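Local coordinates for GCN5-related N-acetyltransferase (Kribbella flavida, PDB 4MY0), which probably transfers the acetyl group of acetyl-CoA to amino groups, perhaps those of aminoglycosides, as a member of the GCN5-related N-acetyltransferase family, at residues A301-L306 / R319-V324; I308-V313 / L343-L348; R156-R161 / E233-A238; A168-E173 / A206-D211. All coordinates share one frame; numbering follows the deposited sequence.

Contact 1. Residues A301-L306 / R319-V324; sequences AAEVDL and RWHLSV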
loop_
_atom_site.group_PDB
_atom_site.type_symbol
_atom_site.label_atom_id
_atom_site.label_comp_id
_atom_site.label_asym_id
_atom_site.label_seq_id
_atom_site.Cartn_x
_atom_site.Cartn_y
_atom_site.Cartn_z
ATOM N N ALA C 301 31.871 -7.347 41.913
ATOM C CA ALA C 301 31.815 -7.129 43.352
ATOM C C ALA C 301 31.305 -5.716 43.632
ATOM O O ALA C 301 31.694 -4.761 42.948
ATOM C CB ALA C 301 33.177 -7.334 43.969
ATOM N N ALA C 302 30.432 -5.582 44.628
ATOM C CA ALA C 302 29.846 -4.284 44.943
ATOM C C ALA C 302 29.306 -4.226 46.360
ATOM O O ALA C 302 28.583 -5.121 46.794
ATOM C CB ALA C 302 28.743 -3.951 43.955
ATOM N N GLU C 303 29.664 -3.162 47.070
ATOM C CA GLU C 303 29.074 -2.845 48.366
ATOM C C GLU C 303 28.572 -1.414 48.257
ATOM O O GLU C 303 29.371 -0.481 48.204
ATOM C CB GLU C 303 30.119 -2.930 49.476
ATOM C CG GLU C 303 30.874 -4.254 49.539
ATOM C CD GLU C 303 30.045 -5.394 50.110
ATOM O OE1 GLU C 303 30.491 -6.557 50.016
ATOM O OE2 GLU C 303 28.956 -5.131 50.660
ATOM N N VAL C 304 27.254 -1.242 48.213
ATOM C CA VAL C 304 26.651 0.050 47.908
ATOM C C VAL C 304 25.337 0.190 48.651
ATOM O O VAL C 304 24.543 -0.752 48.681
ATOM C CB VAL C 304 26.311 0.164 46.394
ATOM C CG1 VAL C 304 25.590 1.462 46.106
ATOM C CG2 VAL C 304 27.560 0.068 45.542
ATOM N N ASP C 305 25.089 1.361 49.227
ATOM C CA ASP C 305 23.775 1.627 49.816
ATOM C C ASP C 305 22.760 2.130 48.780
ATOM O O ASP C 305 23.121 2.812 47.816
ATOM C CB ASP C 305 23.893 2.612 50.988
ATOM C CG ASP C 305 24.267 1.924 52.309
ATOM O OD1 ASP C 305 24.726 0.757 52.280
ATOM O OD2 ASP C 305 24.107 2.557 53.381
ATOM N N LEU C 306 21.494 1.770 48.981
ATOM C CA LEU C 306 20.391 2.259 48.163
ATOM C C LEU C 306 19.321 2.812 49.092
ATOM O O LEU C 306 18.983 2.177 50.097
ATOM C CB LEU C 306 19.778 1.119 47.355
ATOM C CG LEU C 306 20.720 0.338 46.453
ATOM C CD1 LEU C 306 19.957 -0.756 45.724
ATOM C CD2 LEU C 306 21.402 1.287 45.465
ATOM N N ARG C 319 16.441 2.546 53.751
ATOM C CA ARG C 319 17.825 2.420 53.323
ATOM C C ARG C 319 18.336 0.992 53.444
ATOM O O ARG C 319 18.254 0.364 54.501
ATOM C CB ARG C 319 18.734 3.365 54.104
ATOM C CG ARG C 319 20.144 3.381 53.559
ATOM C CD ARG C 319 20.927 4.504 54.172
ATOM N NE ARG C 319 22.294 4.573 53.671
ATOM C CZ ARG C 319 22.920 5.718 53.437
ATOM N NH1 ARG C 319 22.282 6.865 53.641
ATOM N NH2 ARG C 319 24.172 5.724 52.995
ATOM N N TRP C 320 18.891 0.502 52.348
ATOM C CA TRP C 320 19.364 -0.859 52.258
ATOM C C TRP C 320 20.826 -0.882 51.836
ATOM O O TRP C 320 21.310 0.041 51.181
ATOM C CB TRP C 320 18.531 -1.604 51.216
ATOM C CG TRP C 320 17.078 -1.709 51.555
ATOM C CD1 TRP C 320 16.085 -0.839 51.200
ATOM C CD2 TRP C 320 16.445 -2.759 52.295
ATOM N NE1 TRP C 320 14.879 -1.280 51.687
ATOM C CE2 TRP C 320 15.073 -2.458 52.362
ATOM C CE3 TRP C 320 16.909 -3.925 52.917
ATOM C CZ2 TRP C 320 14.155 -3.285 53.025
ATOM C CZ3 TRP C 320 16.000 -4.742 53.581
ATOM C CH2 TRP C 320 14.640 -4.420 53.630
ATOM N N HIS C 321 21.530 -1.933 52.229
ATOM C CA HIS C 321 22.879 -2.168 51.746
ATOM C C HIS C 321 22.873 -3.346 50.772
ATOM O O HIS C 321 22.345 -4.424 51.076
ATOM C CB HIS C 321 23.833 -2.448 52.905
ATOM C CG HIS C 321 25.219 -2.785 52.457
ATOM N ND1 HIS C 321 26.088 -1.839 51.957
ATOM C CD2 HIS C 321 25.871 -3.969 52.395
ATOM C CE1 HIS C 321 27.223 -2.423 51.618
ATOM N NE2 HIS C 321 27.117 -3.715 51.874
ATOM N N LEU C 322 23.426 -3.129 49.584
ATOM C CA LEU C 322 23.543 -4.195 48.595
ATOM C C LEU C 322 24.960 -4.777 48.603
ATOM O O LEU C 322 25.946 -4.055 48.415
ATOM C CB LEU C 322 23.178 -3.682 47.201
ATOM C CG LEU C 322 23.340 -4.674 46.041
ATOM C CD1 LEU C 322 22.289 -5.776 46.100
ATOM C CD2 LEU C 322 23.283 -3.945 44.708
ATOM N N SER C 323 25.052 -6.085 48.832
ATOM C CA SER C 323 26.329 -6.793 48.822
ATOM C C SER C 323 26.318 -7.771 47.654
ATOM O O SER C 323 25.435 -8.636 47.570
ATOM C CB SER C 323 26.521 -7.555 50.137
ATOM O OG SER C 323 27.838 -8.067 50.255
ATOM N N VAL C 324 27.271 -7.613 46.736
ATOM C CA VAL C 324 27.383 -8.514 45.593
ATOM C C VAL C 324 28.783 -9.091 45.510
ATOM O O VAL C 324 29.762 -8.346 45.492
ATOM C CB VAL C 324 27.091 -7.811 44.275
ATOM C CG1 VAL C 324 27.330 -8.772 43.120
ATOM C CG2 VAL C 324 25.649 -7.287 44.250
#
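Six backbone hydrogen bonds tie strand 302-306 to the antiparallel strand 319-324, two for each of the pairs Ala302-Val324, Val304-Leu322 and Leu306-Trp320. The straightest runs from Trp320 N to Leu306 O, 2.8 Å long with 174° at the hydrogen.

The polar side chains line up on the face that carries Glu303, Asp305, His321 and Ser323. His321, its CG anti to the backbone N, uses both ring nitrogens as donors. NE2 meets Glu303 OE2 at 2.6 Å almost end-on along the C-O bond, with carboxylate and ring only 7° from coplanar. ND1 gives the second bond, to Asp305 OD1 at 2.9 Å, but that carboxylate is turned 71° from the ring. Held between two acids, the imidazole is probably protonated. The row goes on at both ends: Ser323 OG donates to the syn lone pair of Glu303 OE1 (3.1 Å), and Arg319 NE, on an extended chain, makes a salt bridge to Asp305 OD2 (2.7 Å), its N-H directed at the anti lone pair. Arg336 and Ser334 also bind the Asp305 carboxylate. An alanine in place of His321 would remove both ring N-H donors and probably leave the Glu303 and Asp305 carboxylates less firmly placed.

Apolar contacts occupy the face of Ala302, Val304, Leu306, Trp320, Leu322 and Val324, where Ala302 CB lies 4.2 Å from Val324 CB. Leu376 of helix 371-380 covers Ala302 and Val304, Leu377 covers Leu322, and Trp320 packs on Leu331 and Pro333. The whole is a beta hairpin, polar on one face and helix-covered on the other, in the sterol-carrier-protein-like domain.

Contact 2. Residues I308-V313 / L343-L348; sequences IDDPGV and LGSRGL
Asp310 OD2 is the best-held polar atom here, gripped twice: by a salt bridge from Arg283 and by a weak bond from Gly312 N. The same buried carboxylate takes Gln316 on OD1 and rests on Ser345 CB, 3.9 Å from Asp310 OD2. Across the segments, Asp309 N donates to Leu343 O at 2.8 Å, nearly straight at 175°, while Ile308 CA adds a CA-H...O approach of 3.5 Å to that oxygen. One residue further on, a water takes over the pairing. It donates to Asp309 O (2.9 Å) and accepts from Ser345 N (2.8 Å), bridging the first amide of the helix that starts after its N-cap, Gly344, back to the neighbouring strand. Ile308 CG1, anti to the carbonyl carbon, touches Leu343 CD1 at 3.9 Å, and CD1 of the same branch reaches Leu348 CD2 at 4.0 Å, one turn into the helix. Leu343 itself is twisted to a nearly eclipsed chi1 of 8°, a strained setting that brings its end toward Ile308. Ser345 OG turns to Gly133 O. Strands 302-309 and 341-344 thus run parallel as sheet neighbours, and helix 345-352 follows directly on strand 341-344, with Leu348 against Leu284 of strand 274-284.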
loop_
_atom_site.group_PDB
_atom_site.type_symbol
_atom_site.label_atom_id
_atom_site.label_comp_id
_atom_site.label_asym_id
_atom_site.label_seq_id
_atom_site.Cartn_x
_atom_site.Cartn_y
_atom_site.Cartn_z
ATOM N N ILE C 308 15.510 3.465 49.038
ATOM C CA ILE C 308 14.325 3.150 48.245
ATOM C C ILE C 308 13.099 3.893 48.767
ATOM O O ILE C 308 12.739 3.780 49.942
ATOM C CB ILE C 308 14.032 1.629 48.256
ATOM C CG1 ILE C 308 15.169 0.847 47.588
ATOM C CG2 ILE C 308 12.694 1.327 47.575
ATOM C CD1 ILE C 308 15.033 -0.685 47.742
ATOM N N ASP C 309 12.466 4.654 47.884
ATOM C CA ASP C 309 11.233 5.364 48.195
ATOM C C ASP C 309 10.081 4.675 47.455
ATOM O O ASP C 309 9.786 5.031 46.308
ATOM C CB ASP C 309 11.370 6.823 47.726
ATOM C CG ASP C 309 10.091 7.624 47.891
ATOM O OD1 ASP C 309 9.901 8.601 47.134
ATOM O OD2 ASP C 309 9.277 7.286 48.776
ATOM N N ASP C 310 9.440 3.682 48.083
ATOM C CA ASP C 310 8.330 2.968 47.426
ATOM C C ASP C 310 7.104 2.897 48.330
ATOM O O ASP C 310 6.915 1.924 49.069
ATOM C CB ASP C 310 8.752 1.562 46.964
ATOM C CG ASP C 310 7.638 0.818 46.203
ATOM O OD1 ASP C 310 7.814 -0.402 45.961
ATOM O OD2 ASP C 310 6.599 1.441 45.855
ATOM N N PRO C 311 6.262 3.936 48.275
ATOM C CA PRO C 311 5.081 3.965 49.140
ATOM C C PRO C 311 4.033 2.957 48.670
ATOM O O PRO C 311 3.105 2.657 49.416
ATOM C CB PRO C 311 4.581 5.406 48.998
ATOM C CG PRO C 311 5.058 5.843 47.640
ATOM C CD PRO C 311 6.367 5.132 47.414
ATOM N N GLY C 312 4.199 2.432 47.455
ATOM C CA GLY C 312 3.368 1.344 46.967
ATOM C C GLY C 312 3.625 0.022 47.682
ATOM O O GLY C 312 2.717 -0.798 47.817
ATOM N N VAL C 313 4.869 -0.191 48.115
ATOM C CA VAL C 313 5.248 -1.366 48.897
ATOM C C VAL C 313 6.163 -0.906 50.030
ATOM O O VAL C 313 7.390 -0.978 49.917
ATOM C CB VAL C 313 6.008 -2.431 48.056
ATOM C CG1 VAL C 313 6.320 -3.674 48.910
ATOM C CG2 VAL C 313 5.223 -2.821 46.818
ATOM N N LEU C 343 16.181 6.122 44.856
ATOM C CA LEU C 343 15.312 5.684 43.754
ATOM C C LEU C 343 13.905 5.342 44.205
ATOM O O LEU C 343 13.689 4.932 45.346
ATOM C CB LEU C 343 15.878 4.475 43.006
ATOM C CG LEU C 343 17.094 3.668 43.439
ATOM C CD1 LEU C 343 16.879 2.993 44.771
ATOM C CD2 LEU C 343 17.395 2.633 42.360
ATOM N N GLY C 344 12.952 5.510 43.296
ATOM C CA GLY C 344 11.589 5.071 43.532
ATOM C C GLY C 344 11.446 3.677 42.954
ATOM O O GLY C 344 12.448 3.070 42.565
ATOM N N SER C 345 10.213 3.180 42.869
ATOM C CA SER C 345 9.960 1.854 42.306
ATOM C C SER C 345 10.379 1.713 40.833
ATOM O O SER C 345 10.955 0.686 40.439
ATOM C CB SER C 345 8.485 1.475 42.472
ATOM O OG SER C 345 8.195 0.251 41.816
ATOM N N ARG C 346 10.087 2.726 40.021
ATOM C CA ARG C 346 10.470 2.697 38.610
ATOM C C ARG C 346 11.998 2.560 38.436
ATOM O O ARG C 346 12.476 1.724 37.662
ATOM C CB ARG C 346 9.955 3.952 37.894
ATOM C CG ARG C 346 8.419 4.100 37.874
ATOM C CD ARG C 346 8.005 5.448 37.318
ATOM N NE ARG C 346 8.559 5.675 35.976
ATOM C CZ ARG C 346 8.564 6.857 35.354
ATOM N NH1 ARG C 346 9.095 6.955 34.140
ATOM N NH2 ARG C 346 8.040 7.946 35.941
ATOM N N GLY C 347 12.764 3.366 39.170
ATOM C CA GLY C 347 14.215 3.334 39.057
ATOM C C GLY C 347 14.787 2.026 39.580
ATOM O O GLY C 347 15.723 1.448 39.003
ATOM N N LEU C 348 14.220 1.552 40.684
ATOM C CA LEU C 348 14.605 0.265 41.257
ATOM C C LEU C 348 14.436 -0.869 40.230
ATOM O O LEU C 348 15.365 -1.653 39.973
ATOM C CB LEU C 348 13.740 -0.008 42.490
ATOM C CG LEU C 348 14.026 -1.310 43.218
ATOM C CD1 LEU C 348 15.458 -1.297 43.716
ATOM C CD2 LEU C 348 13.022 -1.512 44.358
HETATM O O HOH W 1 8.183 4.759 43.867
#

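Contact 3. Residues R156-R161 / E233-A238; sequences REVAVR and EATARA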
loop_
_atom_site.group_PDB
_atom_site.type_symbol
_atom_site.label_atom_id
_atom_site.label_comp_id
_atom_site.label_asym_id
_atom_site.label_seq_id
_atom_site.Cartn_x
_atom_site.Cartn_y
_atom_site.Cartn_z
ATOM N N ARG C 156 23.805 -31.354 7.995
ATOM C CA ARG C 156 23.053 -32.534 7.557
ATOM C C ARG C 156 23.344 -33.767 8.417
ATOM O O ARG C 156 22.541 -34.696 8.482
ATOM C CB ARG C 156 23.362 -32.853 6.093
ATOM C CG ARG C 156 23.010 -31.743 5.122
ATOM C CD ARG C 156 21.806 -32.106 4.264
ATOM N NE ARG C 156 21.651 -31.184 3.143
ATOM C CZ ARG C 156 22.314 -31.295 1.995
ATOM N NH1 ARG C 156 22.118 -30.412 1.021
ATOM N NH2 ARG C 156 23.179 -32.287 1.820
ATOM N N GLU C 157 24.499 -33.763 9.076
ATOM C CA GLU C 157 24.949 -34.898 9.880
ATOM C C GLU C 157 24.277 -34.949 11.261
ATOM O O GLU C 157 24.418 -35.928 12.001
ATOM C CB GLU C 157 26.479 -34.860 10.033
ATOM C CG GLU C 157 27.026 -33.715 10.917
ATOM C CD GLU C 157 26.905 -32.320 10.281
ATOM O OE1 GLU C 157 27.403 -31.339 10.876
ATOM O OE2 GLU C 157 26.318 -32.204 9.188
ATOM N N VAL C 158 23.535 -33.902 11.606
ATOM C CA VAL C 158 22.871 -33.857 12.906
ATOM C C VAL C 158 21.502 -34.530 12.855
ATOM O O VAL C 158 20.653 -34.171 12.031
ATOM C CB VAL C 158 22.693 -32.409 13.399
ATOM C CG1 VAL C 158 22.047 -32.387 14.787
ATOM C CG2 VAL C 158 24.029 -31.689 13.414
ATOM N N ALA C 159 21.290 -35.498 13.745
ATOM C CA ALA C 159 19.980 -36.129 13.904
ATOM C C ALA C 159 18.961 -35.118 14.438
ATOM O O ALA C 159 19.147 -34.544 15.509
ATOM C CB ALA C 159 20.077 -37.355 14.833
ATOM N N VAL C 160 17.902 -34.891 13.666
ATOM C CA VAL C 160 16.820 -33.991 14.038
ATOM C C VAL C 160 15.515 -34.751 13.868
ATOM O O VAL C 160 15.268 -35.302 12.804
ATOM C CB VAL C 160 16.768 -32.770 13.110
ATOM C CG1 VAL C 160 15.550 -31.923 13.427
ATOM C CG2 VAL C 160 18.025 -31.946 13.247
ATOM N N ARG C 161 14.682 -34.805 14.901
ATOM C CA ARG C 161 13.432 -35.547 14.768
ATOM C C ARG C 161 12.234 -34.684 15.135
ATOM O O ARG C 161 12.366 -33.683 15.841
ATOM C CB ARG C 161 13.453 -36.820 15.622
ATOM C CG ARG C 161 13.143 -36.569 17.068
ATOM C CD ARG C 161 12.808 -37.875 17.806
ATOM N NE ARG C 161 12.158 -37.618 19.089
ATOM C CZ ARG C 161 12.810 -37.462 20.235
ATOM N NH1 ARG C 161 12.142 -37.238 21.362
ATOM N NH2 ARG C 161 14.133 -37.537 20.258
ATOM N N GLU C 233 27.323 -25.527 17.098
ATOM C CA GLU C 233 27.223 -24.922 15.775
ATOM C C GLU C 233 26.490 -25.841 14.802
ATOM O O GLU C 233 25.558 -25.417 14.127
ATOM C CB GLU C 233 28.618 -24.592 15.242
ATOM C CG GLU C 233 28.628 -23.786 13.950
ATOM C CD GLU C 233 29.997 -23.776 13.288
ATOM O OE1 GLU C 233 30.102 -23.267 12.146
ATOM O OE2 GLU C 233 30.962 -24.284 13.906
ATOM N N ALA C 234 26.916 -27.099 14.733
ATOM C CA ALA C 234 26.259 -28.069 13.868
ATOM C C ALA C 234 24.742 -28.142 14.108
ATOM O O ALA C 234 23.956 -28.217 13.164
ATOM C CB ALA C 234 26.901 -29.445 14.030
ATOM N N THR C 235 24.328 -28.124 15.370
ATOM C CA THR C 235 22.909 -28.221 15.682
ATOM C C THR C 235 22.161 -26.952 15.289
ATOM O O THR C 235 21.043 -27.023 14.779
ATOM C CB THR C 235 22.690 -28.525 17.170
ATOM O OG1 THR C 235 23.244 -29.806 17.460
ATOM C CG2 THR C 235 21.216 -28.544 17.511
ATOM N N ALA C 236 22.767 -25.789 15.528
ATOM C CA ALA C 236 22.130 -24.537 15.119
ATOM C C ALA C 236 21.893 -24.538 13.609
ATOM O O ALA C 236 20.800 -24.206 13.139
ATOM C CB ALA C 236 22.961 -23.327 15.549
ATOM N N ARG C 237 22.913 -24.929 12.854
ATOM C CA ARG C 237 22.794 -24.955 11.405
ATOM C C ARG C 237 21.662 -25.890 10.991
ATOM O O ARG C 237 20.814 -25.518 10.182
ATOM C CB ARG C 237 24.118 -25.362 10.765
ATOM C CG ARG C 237 25.218 -24.321 10.930
ATOM C CD ARG C 237 26.548 -24.805 10.318
ATOM N NE ARG C 237 27.561 -23.749 10.302
ATOM C CZ ARG C 237 27.611 -22.778 9.390
ATOM N NH1 ARG C 237 26.711 -22.729 8.417
ATOM N NH2 ARG C 237 28.564 -21.860 9.444
ATOM N N ALA C 238 21.625 -27.081 11.592
ATOM C CA ALA C 238 20.610 -28.090 11.266
ATOM C C ALA C 238 19.183 -27.617 11.539
ATOM O O ALA C 238 18.277 -27.874 10.741
ATOM C CB ALA C 238 20.887 -29.395 12.026
#
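Val158 carries this contact, pushing its branched end against the first turns of helix 233-244. Its CG2, beside the backbone N, sits 3.7 Å from Ala234 CB and 3.5 Å from Ala234 O. CB faces Ala238 CB at 3.8 Å, one turn further on, and CG1 lies 3.9 Å from Thr235 OG1. Two alanines spaced four residues apart offer the small surface on which the valine rests. Val160 extends the patch, its CG2 touching Ala238 CB at 4.0 Å, and Glu157, bent at chi2, lays OE1 beside Ala234 CB. No hydrogen bond crosses between the segments; the joint is pure packing. The helix links strand 222-230 to its parallel neighbour 252-256, a beta-alpha-beta crossover as in the GNAT fold, and the loop of Val158 covers the start of that helix. In the second shell, strand 205-209 backs the valines, Val158 packing on Ala209 and Val160 on Tyr207. Asp211 and Ser232 bond Thr235 OG1 and so fix the rotation of this side chain. Farther out, Arg156 O accepts a hydrogen bond from Arg97 of a neighbouring subunit, a residue known to bind acetyl-CoA.

Contact 4. Residues A168-E173 / A206-D211; sequences AARFLE and AYLAED
Helix 168-173 crosses strand 206-209 at 62° with the axes 10.5 Å apart, bridged by side chains. Arg170 points toward the strand, bends at chi2 (59°) and then runs extended, setting its guanidinium by the chain just past the strand. NH2 bonds Glu210 O at 2.7 Å, almost along the C=O axis though bent at the hydrogen (137°). NE reaches a water at 2.9 Å, which in turn donates to Ala209 O, and NH1 forms a salt bridge with Glu173 OE2 (3.1 Å) in the guanidinium plane. The aliphatic part crosses Leu208 at about a right angle, Arg170 CG lying 4.2 Å from Leu208 CD2. A methionine at Arg170 would lack the tie to Glu210 O, the water link and the salt bridge, and would probably leave the chain after the strand less firmly held to the helix. Phe171 fills the deeper part: CE2 meets Leu208 CD1 at 4.1 Å and CZ meets Ala206 CB at 4.2 Å, both obliquely to the ring, which also stacks with Phe213. Tyr207 points away, its hydroxyl bonded to Arg27 of a neighbouring subunit. This is helix-on-sheet packing, consistent with the first helix of a GNAT fold covering its early strands.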
loop_
_atom_site.group_PDB
_atom_site.type_symbol
_atom_site.label_atom_id
_atom_site.label_comp_id
_atom_site.label_asym_id
_atom_site.label_seq_id
_atom_site.Cartn_x
_atom_site.Cartn_y
_atom_site.Cartn_z
ATOM N N ALA C 168 8.206 -32.190 26.356
ATOM C CA ALA C 168 8.152 -30.927 27.093
ATOM C C ALA C 168 9.280 -30.819 28.116
ATOM O O ALA C 168 9.927 -29.784 28.201
ATOM C CB ALA C 168 6.798 -30.757 27.776
ATOM N N ALA C 169 9.516 -31.882 28.886
ATOM C CA ALA C 169 10.533 -31.830 29.937
ATOM C C ALA C 169 11.947 -31.738 29.357
ATOM O O ALA C 169 12.820 -31.085 29.934
ATOM C CB ALA C 169 10.406 -33.030 30.891
ATOM N N ARG C 170 12.179 -32.400 28.227
ATOM C CA ARG C 170 13.468 -32.292 27.543
ATOM C C ARG C 170 13.729 -30.867 27.053
ATOM O O ARG C 170 14.863 -30.376 27.124
ATOM C CB ARG C 170 13.553 -33.285 26.383
ATOM C CG ARG C 170 14.841 -33.189 25.581
ATOM C CD ARG C 170 16.059 -33.436 26.477
ATOM N NE ARG C 170 17.306 -33.462 25.717
ATOM C CZ ARG C 170 18.511 -33.542 26.271
ATOM N NH1 ARG C 170 18.622 -33.589 27.595
ATOM N NH2 ARG C 170 19.603 -33.570 25.509
ATOM N N PHE C 171 12.683 -30.200 26.560
ATOM C CA PHE C 171 12.807 -28.815 26.094
ATOM C C PHE C 171 13.237 -27.910 27.245
ATOM O O PHE C 171 14.103 -27.039 27.083
ATOM C CB PHE C 171 11.477 -28.312 25.522
ATOM C CG PHE C 171 11.250 -28.670 24.072
ATOM C CD1 PHE C 171 10.768 -27.723 23.185
ATOM C CD2 PHE C 171 11.516 -29.949 23.599
ATOM C CE1 PHE C 171 10.552 -28.052 21.847
ATOM C CE2 PHE C 171 11.304 -30.286 22.271
ATOM C CZ PHE C 171 10.829 -29.345 21.392
ATOM N N LEU C 172 12.620 -28.113 28.406
ATOM C CA LEU C 172 12.960 -27.336 29.596
ATOM C C LEU C 172 14.396 -27.557 30.048
ATOM O O LEU C 172 15.051 -26.618 30.498
ATOM C CB LEU C 172 11.982 -27.628 30.732
ATOM C CG LEU C 172 10.687 -26.846 30.518
ATOM C CD1 LEU C 172 9.580 -27.278 31.486
ATOM C CD2 LEU C 172 10.978 -25.347 30.627
ATOM N N GLU C 173 14.879 -28.793 29.941
ATOM C CA GLU C 173 16.271 -29.077 30.247
ATOM C C GLU C 173 17.194 -28.316 29.295
ATOM O O GLU C 173 18.147 -27.673 29.722
ATOM C CB GLU C 173 16.561 -30.587 30.165
ATOM C CG GLU C 173 15.898 -31.444 31.267
ATOM C CD GLU C 173 16.314 -32.920 31.213
ATOM O OE1 GLU C 173 16.105 -33.641 32.219
ATOM O OE2 GLU C 173 16.854 -33.364 30.172
ATOM N N ALA C 206 7.431 -28.598 15.860
ATOM C CA ALA C 206 8.554 -28.693 16.798
ATOM C C ALA C 206 9.528 -29.784 16.376
ATOM O O ALA C 206 9.109 -30.877 16.029
ATOM C CB ALA C 206 8.042 -28.972 18.219
ATOM N N TYR C 207 10.825 -29.488 16.415
ATOM C CA TYR C 207 11.862 -30.474 16.086
ATOM C C TYR C 207 12.929 -30.479 17.153
ATOM O O TYR C 207 13.240 -29.433 17.727
ATOM C CB TYR C 207 12.467 -30.198 14.697
ATOM C CG TYR C 207 11.399 -30.349 13.647
ATOM C CD1 TYR C 207 11.092 -31.596 13.134
ATOM C CD2 TYR C 207 10.626 -29.260 13.247
ATOM C CE1 TYR C 207 10.072 -31.757 12.221
ATOM C CE2 TYR C 207 9.603 -29.415 12.322
ATOM C CZ TYR C 207 9.335 -30.671 11.816
ATOM O OH TYR C 207 8.330 -30.861 10.898
ATOM N N LEU C 208 13.480 -31.662 17.418
ATOM C CA LEU C 208 14.401 -31.853 18.525
ATOM C C LEU C 208 15.680 -32.538 18.063
ATOM O O LEU C 208 15.636 -33.565 17.378
ATOM C CB LEU C 208 13.729 -32.700 19.608
ATOM C CG LEU C 208 14.598 -33.127 20.787
ATOM C CD1 LEU C 208 15.003 -31.907 21.592
ATOM C CD2 LEU C 208 13.860 -34.130 21.657
ATOM N N ALA C 209 16.821 -31.961 18.434
ATOM C CA ALA C 209 18.111 -32.628 18.250
ATOM C C ALA C 209 18.644 -33.010 19.632
ATOM O O ALA C 209 18.007 -32.713 20.640
ATOM C CB ALA C 209 19.082 -31.717 17.540
ATOM N N GLU C 210 19.818 -33.637 19.680
ATOM C CA GLU C 210 20.442 -34.027 20.951
ATOM C C GLU C 210 20.690 -32.828 21.876
ATOM O O GLU C 210 20.537 -32.933 23.099
ATOM C CB GLU C 210 21.756 -34.767 20.683
ATOM C CG GLU C 210 22.485 -35.254 21.926
ATOM C CD GLU C 210 23.518 -36.332 21.605
ATOM O OE1 GLU C 210 24.077 -36.308 20.483
ATOM O OE2 GLU C 210 23.759 -37.210 22.466
ATOM N N ASP C 211 21.046 -31.682 21.290
ATOM C CA ASP C 211 21.380 -30.494 22.079
ATOM C C ASP C 211 20.711 -29.227 21.549
ATOM O O ASP C 211 21.343 -28.162 21.461
ATOM C CB ASP C 211 22.898 -30.310 22.128
ATOM C CG ASP C 211 23.493 -30.032 20.756
ATOM O OD1 ASP C 211 24.568 -29.400 20.684
ATOM O OD2 ASP C 211 22.873 -30.441 19.750
HETATM O O HOH W 2 17.392 -34.100 22.884
#

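How the contacts relate
The four contacts form two clusters in different regions of the chain, their centres about 39 to 47 Å apart. Contacts 3 and 4 come first in sequence; 168-173 and 206-211 both fall between the two segments of contact 3. Their centres are 13 Å apart: Arg161 pairs with Leu208 between strands 161-162 and 205-209, and Thr235 of helix 233-244 reaches Asp211 just beyond that strand. Both also touch the same neighbouring subunit. Contacts 1 and 2, with centres 16 Å apart, follow in the sterol-carrier-like domain, where they share strand 302-309 and its sheet, and Trp320 packs on Ile308. Contact 2 is where this domain packs on strand 274-284.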